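Local coordinates for protein putative oxidoreductase yhhX (Escherichia coli K-12, PDB 3F4L) that is probably an NADP-dependent oxidoreductase of the Gfo/Idh/MocA family, possibly acting as a scyllo-inositol dehydrogenase, at residues F153-P158 and T225-K230; G170-L175 and D208-Q213; Y233-V238 and Y248-Q253; A194-S199 and Q335-T340; D272-L277 and M291-G296. All blocks are in the same frame, centred on the assembly; numbering follows the deposited sequence.

Interaction 1 (F153-P158 and T225-K230)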
# COMPACT_ATOMS: atom_id res chain seq x y z
N PHE A 153 2.47 10.85 -2.11
CA PHE A 153 2.97 12.22 -2.10
C PHE A 153 4.02 12.12 -1.00
O PHE A 153 3.74 12.37 0.16
CB PHE A 153 1.86 13.21 -1.71
CG PHE A 153 2.15 14.63 -2.12
CD1 PHE A 153 3.15 15.35 -1.48
CD2 PHE A 153 1.45 15.22 -3.17
CE1 PHE A 153 3.46 16.65 -1.89
CE2 PHE A 153 1.75 16.51 -3.59
CZ PHE A 153 2.76 17.23 -2.95
N ASP A 154 5.23 11.74 -1.39
CA ASP A 154 6.31 11.54 -0.43
C ASP A 154 7.53 12.45 -0.60
O ASP A 154 7.66 13.16 -1.59
CB ASP A 154 6.79 10.09 -0.49
CG ASP A 154 5.65 9.09 -0.41
OD1 ASP A 154 4.82 9.20 0.52
OD2 ASP A 154 5.60 8.19 -1.27
N TYR A 155 8.42 12.37 0.38
CA TYR A 155 9.68 13.13 0.40
C TYR A 155 10.73 12.31 1.13
O TYR A 155 10.42 11.30 1.76
CB TYR A 155 9.57 14.42 1.23
CG TYR A 155 8.53 15.42 0.79
CD1 TYR A 155 8.77 16.27 -0.29
CD2 TYR A 155 7.33 15.55 1.49
CE1 TYR A 155 7.84 17.23 -0.66
CE2 TYR A 155 6.39 16.51 1.12
CZ TYR A 155 6.65 17.35 0.05
OH TYR A 155 5.73 18.30 -0.32
N TYR A 156 11.97 12.77 1.05
CA TYR A 156 13.03 12.17 1.84
C TYR A 156 13.66 13.38 2.53
O TYR A 156 14.57 14.02 1.99
CB TYR A 156 14.11 11.44 1.03
CG TYR A 156 15.11 10.82 1.99
CD1 TYR A 156 14.75 9.74 2.80
CD2 TYR A 156 16.37 11.40 2.19
CE1 TYR A 156 15.61 9.25 3.79
CE2 TYR A 156 17.24 10.92 3.18
CZ TYR A 156 16.85 9.84 3.97
OH TYR A 156 17.71 9.37 4.94
N ARG A 157 13.10 13.72 3.69
CA ARG A 157 13.55 14.84 4.53
C ARG A 157 13.61 14.26 5.94
O ARG A 157 12.70 14.47 6.74
CB ARG A 157 12.52 15.98 4.48
CG ARG A 157 12.42 16.68 3.13
CD ARG A 157 11.27 17.69 3.08
NE ARG A 157 11.25 18.39 1.80
CZ ARG A 157 10.23 19.13 1.36
NH1 ARG A 157 9.13 19.26 2.09
NH2 ARG A 157 10.31 19.72 0.17
N PRO A 158 14.68 13.53 6.25
CA PRO A 158 14.88 12.89 7.55
C PRO A 158 14.99 13.80 8.78
O PRO A 158 14.74 13.34 9.90
CB PRO A 158 16.14 12.06 7.33
CG PRO A 158 16.91 12.88 6.36
CD PRO A 158 15.84 13.29 5.37
N THR A 225 1.47 9.38 2.45
CA THR A 225 2.67 10.21 2.36
C THR A 225 3.59 9.88 3.52
O THR A 225 3.15 9.46 4.59
CB THR A 225 2.38 11.74 2.41
OG1 THR A 225 2.41 12.19 3.77
CG2 THR A 225 1.05 12.07 1.79
N SER A 226 4.87 10.10 3.30
CA SER A 226 5.88 9.86 4.31
C SER A 226 7.03 10.77 3.97
O SER A 226 7.22 11.11 2.80
CB SER A 226 6.34 8.40 4.26
OG SER A 226 7.46 8.19 5.11
N HIS A 227 7.77 11.21 4.98
CA HIS A 227 8.93 12.06 4.73
C HIS A 227 10.18 11.19 4.77
O HIS A 227 11.30 11.70 4.87
CB HIS A 227 9.05 13.16 5.80
CG HIS A 227 8.00 14.23 5.68
ND1 HIS A 227 6.66 13.99 5.93
CD2 HIS A 227 8.09 15.53 5.34
CE1 HIS A 227 5.98 15.10 5.74
NE2 HIS A 227 6.82 16.05 5.38
N LEU A 228 10.00 9.87 4.69
CA LEU A 228 11.13 8.95 4.73
C LEU A 228 11.10 7.93 3.60
O LEU A 228 11.04 6.73 3.83
CB LEU A 228 11.16 8.23 6.09
CG LEU A 228 11.38 9.14 7.30
CD1 LEU A 228 11.17 8.34 8.58
CD2 LEU A 228 12.79 9.74 7.25
N VAL A 229 11.15 8.44 2.37
CA VAL A 229 11.12 7.59 1.18
C VAL A 229 12.28 7.99 0.27
O VAL A 229 12.19 8.94 -0.49
CB VAL A 229 9.76 7.76 0.43
CG1 VAL A 229 9.76 6.99 -0.89
CG2 VAL A 229 8.63 7.28 1.32
N LYS A 230 13.38 7.25 0.38
CA LYS A 230 14.56 7.53 -0.41
C LYS A 230 14.35 7.16 -1.87
O LYS A 230 14.79 7.87 -2.77
CB LYS A 230 15.76 6.78 0.16
CG LYS A 230 17.10 7.22 -0.42
CD LYS A 230 17.36 8.71 -0.15
CE LYS A 230 18.76 9.11 -0.61
NZ LYS A 230 19.10 10.52 -0.31
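Tyr-156 has slightly more of its surface covered by the partner segment than any other residue of 153-158 and 225-230. Its CG stands anti to the backbone N (chi1 -177°), and this swings the ring over Lys-230. The lysine chain, bent at chi2 (60°), lays CD over one ring face, 3.8 Å from CD to the centroid of the Tyr-156 ring, a CH-pi contact; Pro-158 CD covers the opposite face. Both polar tips go to the second subunit, Tyr-156 OH to Lys-241 O and Lys-230 NZ to Thr-286 OG1. Tyr-155 instead has CG anti to the carbonyl carbon (chi1 -60°) and runs alongside His-227, whose ring meets Tyr-155 CD2 over one face. The two planes are oblique, while Arg-157 NH1 sits above the centre of the tyrosine ring. His-227 ND1 is hydrogen-bonded to Asp-208 O.

Backbone bonds set this register: Tyr-155 N to Ser-226 O (3.0 Å), Val-229 N to Tyr-155 O (3.0 Å) and Arg-157 N to His-227 O (3.0 Å). Asp-154 OD1 takes only a weak bond from Ser-226 N. Ser-226 OG, anti to its own N, accepts from Leu-228 N at 3.1 Å. That bond makes an ST turn, beside the single beta bridge joining Tyr-156 to Leu-228 where two loops leave strands 146-152 and 219-225.

Interaction 2 (G170-L175 and D208-Q213)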
# COMPACT_ATOMS: atom_id res chain seq x y z
N GLY A 170 -0.28 18.62 11.35
CA GLY A 170 0.39 17.47 10.77
C GLY A 170 0.28 17.33 9.27
O GLY A 170 -0.38 18.13 8.60
N ALA A 171 0.91 16.28 8.75
CA ALA A 171 0.92 15.99 7.33
C ALA A 171 -0.43 15.56 6.78
O ALA A 171 -0.75 15.85 5.62
CB ALA A 171 1.97 14.90 7.03
N PHE A 172 -1.22 14.86 7.59
CA PHE A 172 -2.54 14.41 7.15
C PHE A 172 -3.44 15.59 6.79
O PHE A 172 -4.03 15.61 5.71
CB PHE A 172 -3.19 13.54 8.23
CG PHE A 172 -4.41 12.79 7.76
CD1 PHE A 172 -4.46 12.28 6.47
CD2 PHE A 172 -5.49 12.58 8.60
CE1 PHE A 172 -5.57 11.56 6.03
CE2 PHE A 172 -6.61 11.86 8.18
CZ PHE A 172 -6.65 11.35 6.89
N TYR A 173 -3.53 16.58 7.67
CA TYR A 173 -4.33 17.76 7.37
C TYR A 173 -3.62 18.56 6.28
O TYR A 173 -4.25 19.05 5.34
CB TYR A 173 -4.49 18.65 8.61
CG TYR A 173 -5.76 18.40 9.41
CD1 TYR A 173 -5.88 17.30 10.27
CD2 TYR A 173 -6.84 19.26 9.30
CE1 TYR A 173 -7.06 17.07 10.99
CE2 TYR A 173 -8.02 19.05 10.00
CZ TYR A 173 -8.13 17.96 10.84
OH TYR A 173 -9.31 17.76 11.51
N GLY A 174 -2.31 18.68 6.41
CA GLY A 174 -1.51 19.45 5.47
C GLY A 174 -1.50 18.99 4.02
O GLY A 174 -1.75 19.78 3.11
N LEU A 175 -1.20 17.72 3.79
CA LEU A 175 -1.13 17.19 2.43
C LEU A 175 -2.30 16.29 2.07
O LEU A 175 -2.71 16.22 0.90
CB LEU A 175 0.17 16.41 2.23
CG LEU A 175 1.40 17.27 1.93
CD1 LEU A 175 1.17 18.05 0.65
CD2 LEU A 175 1.66 18.22 3.08
N ASP A 208 3.77 12.99 10.53
CA ASP A 208 4.49 13.30 9.30
C ASP A 208 4.40 12.11 8.35
O ASP A 208 5.06 12.07 7.31
CB ASP A 208 5.97 13.58 9.59
CG ASP A 208 6.69 12.40 10.22
OD1 ASP A 208 6.10 11.29 10.29
OD2 ASP A 208 7.85 12.57 10.64
N THR A 209 3.56 11.16 8.72
CA THR A 209 3.38 9.94 7.96
C THR A 209 1.92 9.50 8.06
O THR A 209 1.36 9.49 9.15
CB THR A 209 4.24 8.82 8.55
OG1 THR A 209 5.58 9.30 8.72
CG2 THR A 209 4.24 7.59 7.64
N PHE A 210 1.31 9.16 6.93
CA PHE A 210 -0.06 8.71 6.96
C PHE A 210 -0.45 7.89 5.75
O PHE A 210 0.17 7.98 4.69
CB PHE A 210 -1.03 9.89 7.10
CG PHE A 210 -1.18 10.73 5.86
CD1 PHE A 210 -0.47 11.92 5.71
CD2 PHE A 210 -2.03 10.34 4.83
CE1 PHE A 210 -0.60 12.70 4.57
CE2 PHE A 210 -2.17 11.12 3.68
CZ PHE A 210 -1.46 12.30 3.55
N GLU A 211 -1.48 7.08 5.93
CA GLU A 211 -2.04 6.27 4.87
C GLU A 211 -3.53 6.17 5.17
O GLU A 211 -3.92 5.67 6.22
CB GLU A 211 -1.44 4.87 4.81
CG GLU A 211 -2.03 4.05 3.65
CD GLU A 211 -1.47 2.64 3.55
OE1 GLU A 211 -0.26 2.45 3.82
OE2 GLU A 211 -2.24 1.73 3.18
N ALA A 212 -4.34 6.70 4.27
CA ALA A 212 -5.78 6.65 4.43
C ALA A 212 -6.30 5.75 3.33
O ALA A 212 -5.88 5.86 2.18
CB ALA A 212 -6.39 8.04 4.32
N GLN A 213 -7.19 4.84 3.70
CA GLN A 213 -7.78 3.91 2.74
C GLN A 213 -9.27 4.17 2.69
O GLN A 213 -9.97 4.02 3.69
CB GLN A 213 -7.50 2.47 3.17
CG GLN A 213 -6.01 2.17 3.28
CD GLN A 213 -5.71 0.70 3.49
OE1 GLN A 213 -4.55 0.29 3.46
NE2 GLN A 213 -6.75 -0.11 3.71
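Helix-on-sheet packing in the C-terminal alpha/beta domain brings the first turn of helix 171-187 against strand 209-216, the short axes 8.4 Å apart and crossing at -68°. Phe-210 is the projecting group. Its CG occupies the crowded position between backbone N and carbonyl carbon (chi1 73°), and its ring lies against the start of the helix. Phe-172 has CG anti to the backbone N (chi1 -168°), and the two side chains cross at about a right angle: Phe-172 CD1 stands over one face of the Phe-210 ring, offset toward the rim and 3.5 Å from Phe-210 CD2. The ring planes are oblique, with centroids of Phe-172 and Phe-210 5.0 Å apart. On the same ring, Phe-210 CE1 meets Ala-171 O at 3.3 Å, an oxygen that already accepts from Leu-175 N. Ala-171 CB rests on Asp-208 CA (3.8 Å), and Phe-172 CE1 reaches Ala-212 CB at 4.0 Å.

No hydrogen bond joins the two segments; apart from that carbonyl oxygen, the contact is mainly apolar. Phe-172 N is held by Asp-207 OD2, while Thr-209 OG1 donates to Asp-208 OD1. Asp-208 and Thr-209 both face Arg-198, which makes a classic beta bulge at the start of a strand in an open, helix-covered sheet.

Interaction 3 (Y233-V238 and Y248-Q253)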
# COMPACT_ATOMS: atom_id res chain seq x y z
N TYR A 233 7.91 5.92 -4.90
CA TYR A 233 6.92 4.98 -5.40
C TYR A 233 6.37 5.67 -6.65
O TYR A 233 6.72 6.81 -6.95
CB TYR A 233 5.71 4.85 -4.44
CG TYR A 233 5.95 4.23 -3.08
CD1 TYR A 233 6.51 4.97 -2.04
CD2 TYR A 233 5.56 2.91 -2.83
CE1 TYR A 233 6.67 4.40 -0.77
CE2 TYR A 233 5.72 2.34 -1.57
CZ TYR A 233 6.27 3.09 -0.54
OH TYR A 233 6.40 2.52 0.70
N PRO A 234 5.52 4.97 -7.41
CA PRO A 234 4.96 5.64 -8.58
C PRO A 234 4.05 6.71 -7.95
O PRO A 234 3.63 6.54 -6.80
CB PRO A 234 4.15 4.54 -9.25
CG PRO A 234 4.94 3.31 -8.94
CD PRO A 234 5.35 3.50 -7.50
N LYS A 235 3.75 7.79 -8.68
CA LYS A 235 2.87 8.84 -8.16
C LYS A 235 1.43 8.30 -8.06
O LYS A 235 0.71 8.59 -7.10
CB LYS A 235 2.90 10.06 -9.09
CG LYS A 235 1.96 11.18 -8.66
CD LYS A 235 2.45 11.88 -7.39
CE LYS A 235 1.33 12.70 -6.73
NZ LYS A 235 0.26 11.79 -6.22
N PHE A 236 1.01 7.53 -9.06
CA PHE A 236 -0.32 6.91 -9.06
C PHE A 236 -0.24 5.50 -9.60
O PHE A 236 0.55 5.20 -10.52
CB PHE A 236 -1.32 7.67 -9.95
CG PHE A 236 -1.79 8.98 -9.38
CD1 PHE A 236 -1.24 10.18 -9.83
CD2 PHE A 236 -2.77 9.01 -8.40
CE1 PHE A 236 -1.66 11.40 -9.30
CE2 PHE A 236 -3.21 10.23 -7.87
CZ PHE A 236 -2.65 11.42 -8.32
N ILE A 237 -1.09 4.64 -9.04
CA ILE A 237 -1.19 3.25 -9.48
C ILE A 237 -2.69 3.01 -9.54
O ILE A 237 -3.41 3.38 -8.62
CB ILE A 237 -0.60 2.27 -8.45
CG1 ILE A 237 0.90 2.48 -8.30
CG2 ILE A 237 -0.87 0.83 -8.91
CD1 ILE A 237 1.53 1.54 -7.30
N VAL A 238 -3.16 2.42 -10.63
CA VAL A 238 -4.59 2.11 -10.78
C VAL A 238 -4.69 0.69 -11.34
O VAL A 238 -4.05 0.38 -12.35
CB VAL A 238 -5.30 3.06 -11.76
CG1 VAL A 238 -6.79 2.67 -11.86
CG2 VAL A 238 -5.16 4.50 -11.32
N TYR A 248 4.89 7.47 -12.85
CA TYR A 248 5.94 7.96 -11.96
C TYR A 248 6.04 9.45 -12.25
O TYR A 248 5.84 9.88 -13.39
CB TYR A 248 7.29 7.31 -12.27
CG TYR A 248 7.44 5.91 -11.78
CD1 TYR A 248 6.90 4.84 -12.48
CD2 TYR A 248 8.12 5.64 -10.59
CE1 TYR A 248 7.03 3.53 -12.02
CE2 TYR A 248 8.26 4.33 -10.12
CZ TYR A 248 7.71 3.29 -10.85
OH TYR A 248 7.84 1.99 -10.39
N GLY A 249 6.35 10.24 -11.23
CA GLY A 249 6.50 11.66 -11.44
C GLY A 249 5.27 12.47 -11.12
O GLY A 249 4.14 12.07 -11.42
N ILE A 250 5.48 13.63 -10.52
CA ILE A 250 4.39 14.51 -10.14
C ILE A 250 4.34 15.72 -11.06
O ILE A 250 5.31 16.02 -11.77
CB ILE A 250 4.56 14.99 -8.67
CG1 ILE A 250 3.34 15.79 -8.22
CG2 ILE A 250 5.83 15.83 -8.53
CD1 ILE A 250 3.31 16.03 -6.71
N ASP A 251 3.19 16.39 -11.07
CA ASP A 251 2.99 17.59 -11.88
C ASP A 251 4.19 18.51 -11.65
O ASP A 251 4.64 18.66 -10.52
CB ASP A 251 1.72 18.28 -11.42
CG ASP A 251 1.47 19.57 -12.14
OD1 ASP A 251 0.74 19.55 -13.15
OD2 ASP A 251 2.02 20.60 -11.70
N GLN A 252 4.69 19.13 -12.71
CA GLN A 252 5.87 19.99 -12.63
C GLN A 252 5.68 21.51 -12.47
O GLN A 252 6.66 22.25 -12.45
CB GLN A 252 6.76 19.73 -13.86
CG GLN A 252 7.36 18.33 -13.89
CD GLN A 252 8.34 18.11 -12.75
OE1 GLN A 252 9.35 18.80 -12.65
NE2 GLN A 252 8.03 17.15 -11.87
N GLN A 253 4.44 21.97 -12.35
CA GLN A 253 4.18 23.40 -12.18
C GLN A 253 4.90 23.98 -10.96
O GLN A 253 5.48 25.05 -11.04
CB GLN A 253 2.67 23.67 -12.03
CG GLN A 253 1.86 23.29 -13.23
CD GLN A 253 0.38 23.48 -13.00
OE1 GLN A 253 -0.13 24.61 -13.00
NE2 GLN A 253 -0.32 22.37 -12.80
O HOH W 1 7.06 8.98 -8.75
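Two apolar contacts join the segments; in one, Pro-234 lies on Tyr-248. Tyr-248 has CG anti to the carbonyl carbon, which lays its ring alongside the proline, both pointing the same way. Pro-234 CG approaches one face, 3.8 Å from the centroid of the Tyr-248 ring and 27° off the ring normal, a CH-pi contact. The offset is toward the phenol end, where Pro-234 CG lies 3.4 Å from Tyr-248 CZ.

The aliphatic part of Lys-235 supplies the second apolar patch. Its CG is anti to the backbone N, and bends at chi2 (71°) and chi4 (66°) carry CD and CE obliquely across Ile-250, with Lys-235 CE 3.9 Å from Ile-250 CD1. The amine at the tip turns to another partner, His-152 O. A carbon-to-carbonyl contact adds to this patch, Lys-235 CB touching Gly-249 O at 3.3 Å.

Polar contact between the segments runs through water: one molecule donates to Tyr-233 O (2.8 Å) and accepts from Gly-249 N (2.9 Å). Within 248-253, Asp-251 OD2 accepts from Gln-253 N (2.9 Å), a capping bond at the turn into the helix.

Lys-235 and Phe-236 both face Lys-247, forming a classic beta bulge between strands 236-240 and 243-247. Strand 146-152 and helix 129-140 pack against Lys-235 and Phe-236, while the chain beyond Tyr-248 runs on to helix 253-258.

Interaction 4 (A194-S199 and Q335-T340)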
# COMPACT_ATOMS: atom_id res chain seq x y z
N ALA A 194 -9.95 3.59 6.59
CA ALA A 194 -8.97 2.97 7.49
C ALA A 194 -7.84 3.99 7.62
O ALA A 194 -7.31 4.48 6.61
CB ALA A 194 -8.43 1.67 6.89
N TYR A 195 -7.45 4.30 8.86
CA TYR A 195 -6.39 5.26 9.13
C TYR A 195 -5.12 4.67 9.76
O TYR A 195 -5.18 3.77 10.59
CB TYR A 195 -6.88 6.36 10.09
CG TYR A 195 -8.15 7.10 9.73
CD1 TYR A 195 -9.38 6.68 10.22
CD2 TYR A 195 -8.10 8.27 8.96
CE1 TYR A 195 -10.54 7.41 9.96
CE2 TYR A 195 -9.26 9.00 8.69
CZ TYR A 195 -10.47 8.56 9.19
OH TYR A 195 -11.62 9.29 8.93
N ASP A 196 -3.98 5.22 9.34
CA ASP A 196 -2.66 4.89 9.86
C ASP A 196 -1.96 6.25 9.86
O ASP A 196 -1.56 6.75 8.80
CB ASP A 196 -1.90 3.93 8.93
CG ASP A 196 -0.40 3.92 9.21
OD1 ASP A 196 -0.01 3.99 10.40
OD2 ASP A 196 0.40 3.84 8.24
N ILE A 197 -1.83 6.86 11.03
CA ILE A 197 -1.21 8.17 11.17
C ILE A 197 -0.09 8.11 12.21
O ILE A 197 -0.34 7.88 13.39
CB ILE A 197 -2.27 9.21 11.61
CG1 ILE A 197 -3.46 9.19 10.65
CG2 ILE A 197 -1.64 10.61 11.65
CD1 ILE A 197 -4.66 10.03 11.11
N ARG A 198 1.14 8.34 11.76
CA ARG A 198 2.29 8.27 12.66
C ARG A 198 3.26 9.45 12.57
O ARG A 198 3.35 10.15 11.56
CB ARG A 198 3.06 6.97 12.41
CG ARG A 198 2.18 5.84 11.93
CD ARG A 198 2.74 4.45 12.25
NE ARG A 198 3.97 4.10 11.56
CZ ARG A 198 4.11 3.97 10.24
NH1 ARG A 198 3.08 4.19 9.43
NH2 ARG A 198 5.28 3.59 9.73
N SER A 199 4.00 9.66 13.66
CA SER A 199 5.01 10.71 13.77
C SER A 199 6.32 9.94 13.92
O SER A 199 6.64 9.45 15.01
CB SER A 199 4.74 11.57 15.00
OG SER A 199 5.72 12.59 15.11
N GLN A 335 -9.96 8.31 17.26
CA GLN A 335 -9.40 7.31 18.16
C GLN A 335 -7.93 7.09 17.80
O GLN A 335 -7.46 7.58 16.76
CB GLN A 335 -10.20 6.00 18.09
CG GLN A 335 -10.34 5.39 16.71
CD GLN A 335 -11.43 4.33 16.66
OE1 GLN A 335 -11.48 3.42 17.49
NE2 GLN A 335 -12.31 4.44 15.66
N ALA A 336 -7.20 6.38 18.65
CA ALA A 336 -5.79 6.12 18.39
C ALA A 336 -5.59 5.34 17.10
O ALA A 336 -6.42 4.51 16.73
CB ALA A 336 -5.17 5.36 19.57
N SER A 337 -4.47 5.61 16.42
CA SER A 337 -4.13 4.93 15.17
C SER A 337 -3.41 3.61 15.47
O SER A 337 -2.64 3.52 16.42
CB SER A 337 -3.24 5.83 14.31
OG SER A 337 -2.79 5.15 13.15
N PRO A 338 -3.64 2.58 14.64
CA PRO A 338 -4.52 2.56 13.47
C PRO A 338 -5.98 2.36 13.84
O PRO A 338 -6.29 1.78 14.87
CB PRO A 338 -3.98 1.39 12.66
CG PRO A 338 -3.65 0.41 13.73
CD PRO A 338 -2.95 1.28 14.79
N SER A 339 -6.87 2.84 12.99
CA SER A 339 -8.30 2.68 13.24
C SER A 339 -9.11 2.66 11.95
O SER A 339 -8.61 3.01 10.88
CB SER A 339 -8.82 3.82 14.13
OG SER A 339 -8.91 5.04 13.42
N THR A 340 -10.36 2.23 12.05
CA THR A 340 -11.24 2.20 10.89
C THR A 340 -12.57 2.80 11.31
O THR A 340 -12.95 2.72 12.48
CB THR A 340 -11.46 0.76 10.39
OG1 THR A 340 -10.20 0.14 10.12
CG2 THR A 340 -12.30 0.76 9.12
O HOH W 2 -0.60 3.89 13.27
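Ser-337 can be followed outward from its backbone. CB points toward strand 192-198 and lies 3.7 Å from Ile-197 O. OG, anti to the backbone N (chi1 175°), accepts a nearly straight hydrogen bond from Ile-197 N at 2.9 Å (N-H...O 166°), passes 3.3 Å from Asp-196 CA, and contacts a water at 2.5 Å. That water also donates to Asp-196 OD1, linking the serine to the carboxylate. Asp-196 OD2 forms a salt bridge with Arg-198 NH1 (3.0 Å) and another with Lys-220 of the second subunit.

The serine hydroxyl thus takes up the N-H of Ile-197 just where regular pairing ends. Beyond the cis peptide before Pro-338, backbone bonds take over: Tyr-195 N to Ser-339 O at 2.7 Å (N-H...O 176°), met nearly along the C=O axis, and Ser-339 N to Tyr-195 O at 3.1 Å, on a lone pair. Tyr-195 CD1 comes to 3.6 Å from Ser-339 OG on the same face of the sheet, and Tyr-195 OH bonds Ile-328 O. Ala-194 and Thr-340 occupy the other face as a non-hydrogen-bonded pair, with Thr-340 OG1 bonded to Thr-340 of the second subunit. The arrangement is an antiparallel strand pairing, which adds strand 339-342 as the outermost strand, within this chain, of the mixed sheet.

Interaction 5 (D272-L277 and M291-G296)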
# COMPACT_ATOMS: atom_id res chain seq x y z
N ASP A 272 8.89 15.15 -18.68
CA ASP A 272 9.33 14.10 -19.59
C ASP A 272 8.92 12.71 -19.12
O ASP A 272 9.44 11.69 -19.58
CB ASP A 272 10.85 14.17 -19.79
CG ASP A 272 11.25 15.28 -20.75
OD1 ASP A 272 11.00 15.13 -21.97
OD2 ASP A 272 11.80 16.31 -20.29
N SER A 273 7.97 12.67 -18.19
CA SER A 273 7.47 11.40 -17.68
C SER A 273 6.30 10.98 -18.56
O SER A 273 5.82 11.76 -19.39
CB SER A 273 6.99 11.54 -16.24
OG SER A 273 5.89 12.44 -16.15
N VAL A 274 5.85 9.75 -18.38
CA VAL A 274 4.72 9.26 -19.16
C VAL A 274 3.93 8.29 -18.32
O VAL A 274 4.48 7.65 -17.43
CB VAL A 274 5.18 8.52 -20.44
CG1 VAL A 274 5.72 9.51 -21.45
CG2 VAL A 274 6.25 7.48 -20.09
N GLY A 275 2.64 8.20 -18.60
CA GLY A 275 1.80 7.25 -17.89
C GLY A 275 1.89 5.96 -18.67
O GLY A 275 1.86 5.97 -19.90
N VAL A 276 2.01 4.84 -17.97
CA VAL A 276 2.10 3.56 -18.66
C VAL A 276 0.83 2.78 -18.41
O VAL A 276 0.32 2.72 -17.29
CB VAL A 276 3.33 2.75 -18.20
CG1 VAL A 276 3.36 1.40 -18.90
CG2 VAL A 276 4.60 3.52 -18.51
N LEU A 277 0.33 2.19 -19.48
CA LEU A 277 -0.89 1.42 -19.44
C LEU A 277 -0.65 0.04 -20.06
O LEU A 277 0.11 -0.10 -21.02
CB LEU A 277 -1.96 2.18 -20.23
CG LEU A 277 -3.46 1.92 -20.14
CD1 LEU A 277 -3.97 2.14 -18.73
CD2 LEU A 277 -4.17 2.87 -21.10
N MSE A 291 1.21 6.97 -22.27
CA MSE A 291 0.43 8.21 -22.35
C MSE A 291 1.26 9.43 -22.01
O MSE A 291 1.97 9.45 -21.00
CB MSE A 291 -0.75 8.16 -21.38
CG MSE A 291 -1.77 7.08 -21.63
SE MSE A 291 -2.83 6.74 -20.03
CE MSE A 291 -3.95 8.33 -20.04
N LYS A 292 1.17 10.46 -22.84
CA LYS A 292 1.89 11.69 -22.57
C LYS A 292 1.07 12.40 -21.49
O LYS A 292 -0.16 12.49 -21.59
CB LYS A 292 1.98 12.54 -23.84
CG LYS A 292 2.88 13.76 -23.72
CD LYS A 292 3.38 14.23 -25.08
CE LYS A 292 2.22 14.58 -26.01
NZ LYS A 292 1.41 15.71 -25.47
N PRO A 293 1.72 12.91 -20.44
CA PRO A 293 1.02 13.60 -19.36
C PRO A 293 0.07 14.67 -19.86
O PRO A 293 0.43 15.48 -20.71
CB PRO A 293 2.16 14.22 -18.55
CG PRO A 293 3.28 13.28 -18.77
CD PRO A 293 3.18 12.99 -20.24
N GLU A 294 -1.16 14.66 -19.34
CA GLU A 294 -2.13 15.67 -19.71
C GLU A 294 -1.55 16.95 -19.13
O GLU A 294 -0.88 16.90 -18.10
CB GLU A 294 -3.49 15.36 -19.07
CG GLU A 294 -4.15 14.10 -19.60
CD GLU A 294 -4.53 14.21 -21.07
OE1 GLU A 294 -5.35 15.09 -21.42
OE2 GLU A 294 -4.00 13.42 -21.88
N MSE A 295 -1.77 18.09 -19.78
CA MSE A 295 -1.22 19.35 -19.29
C MSE A 295 -1.96 19.86 -18.05
O MSE A 295 -3.19 19.98 -18.05
CB MSE A 295 -1.27 20.41 -20.38
CG MSE A 295 -0.46 21.66 -20.06
SE MSE A 295 -1.01 23.19 -21.13
CE MSE A 295 -1.29 24.48 -19.70
N GLY A 296 -1.20 20.17 -17.01
CA GLY A 296 -1.80 20.68 -15.79
C GLY A 296 -1.81 22.20 -15.80
O GLY A 296 -0.93 22.82 -16.41
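Two backbone hydrogen bonds form the first shell. Gly-275 N donates to the O of Met-291 at 2.8 Å (N-H...O 157°), and Met-291 N donates back to Gly-275 O at 2.7 Å (N-H...O 167°). Both donors lie in the plane of the carbonyl they meet. This reciprocal pair makes Gly-275 and Met-291, a selenomethionine in the crystal, an antiparallel hydrogen-bonded pair with CA atoms 4.8 Å apart.

Side chains fill in around it. Met-291 CB lies 3.7 Å from Gly-275 O. The chain starts with CG anti to the carbonyl carbon, stays extended at chi2 and bends at chi3 (74°), with SE 4.2 Å from Leu-277 CD2. Leu-277 itself is directed toward the partner segment, so the two apolar groups meet on one face of the sheet. Val-274, just before Gly-275, brings its CB to 3.4 Å from Met-291 O. Pro-293 then lies against the preceding backbone, with its CG and CD both about 3.0 Å from Ser-273 O.

Further out, Ser-273 OG, in the crowded position between its own N and carbonyl carbon, is hydrogen-bonded to Asp-271 OD1 and Lys-247 NZ. Leu-277 is backbone-bonded to Glu-289, which continues the ladder, and Glu-294 N binds Thr-133 OG1.

The bridge thus closes one end of the pairing between strands 275-280 and 286-291, the latter outermost within this chain. Strand 243-247 lies next to 275-280, its Phe-245 touching both Leu-277 and Met-291, while Thr-133 and Lys-136 of helix 129-140 pack on Met-291.

From the N terminus, a Rossmann-type region precedes all five contacts, which lie in the C-terminal alpha/beta domain. Interaction 1 joins the loops after strands 146-152 and 219-225; the loop it closes contains interaction 2, which sets helix 171-187 on strand 209-216. Interaction 4 opens at 194-199, between the two segments of interaction 2, and closes only at 335-340; it therefore crosses interactions 1 and 2 and encloses interactions 3 and 5. Those two follow in series as short loops, centres 9 Å apart, interaction 3 joining the approach to strand 236-240 to the loop after 243-247. Interactions 4 and 5 involve opposite outermost strands of the mixed sheet within this chain. Interactions 1 to 4 also touch the second subunit.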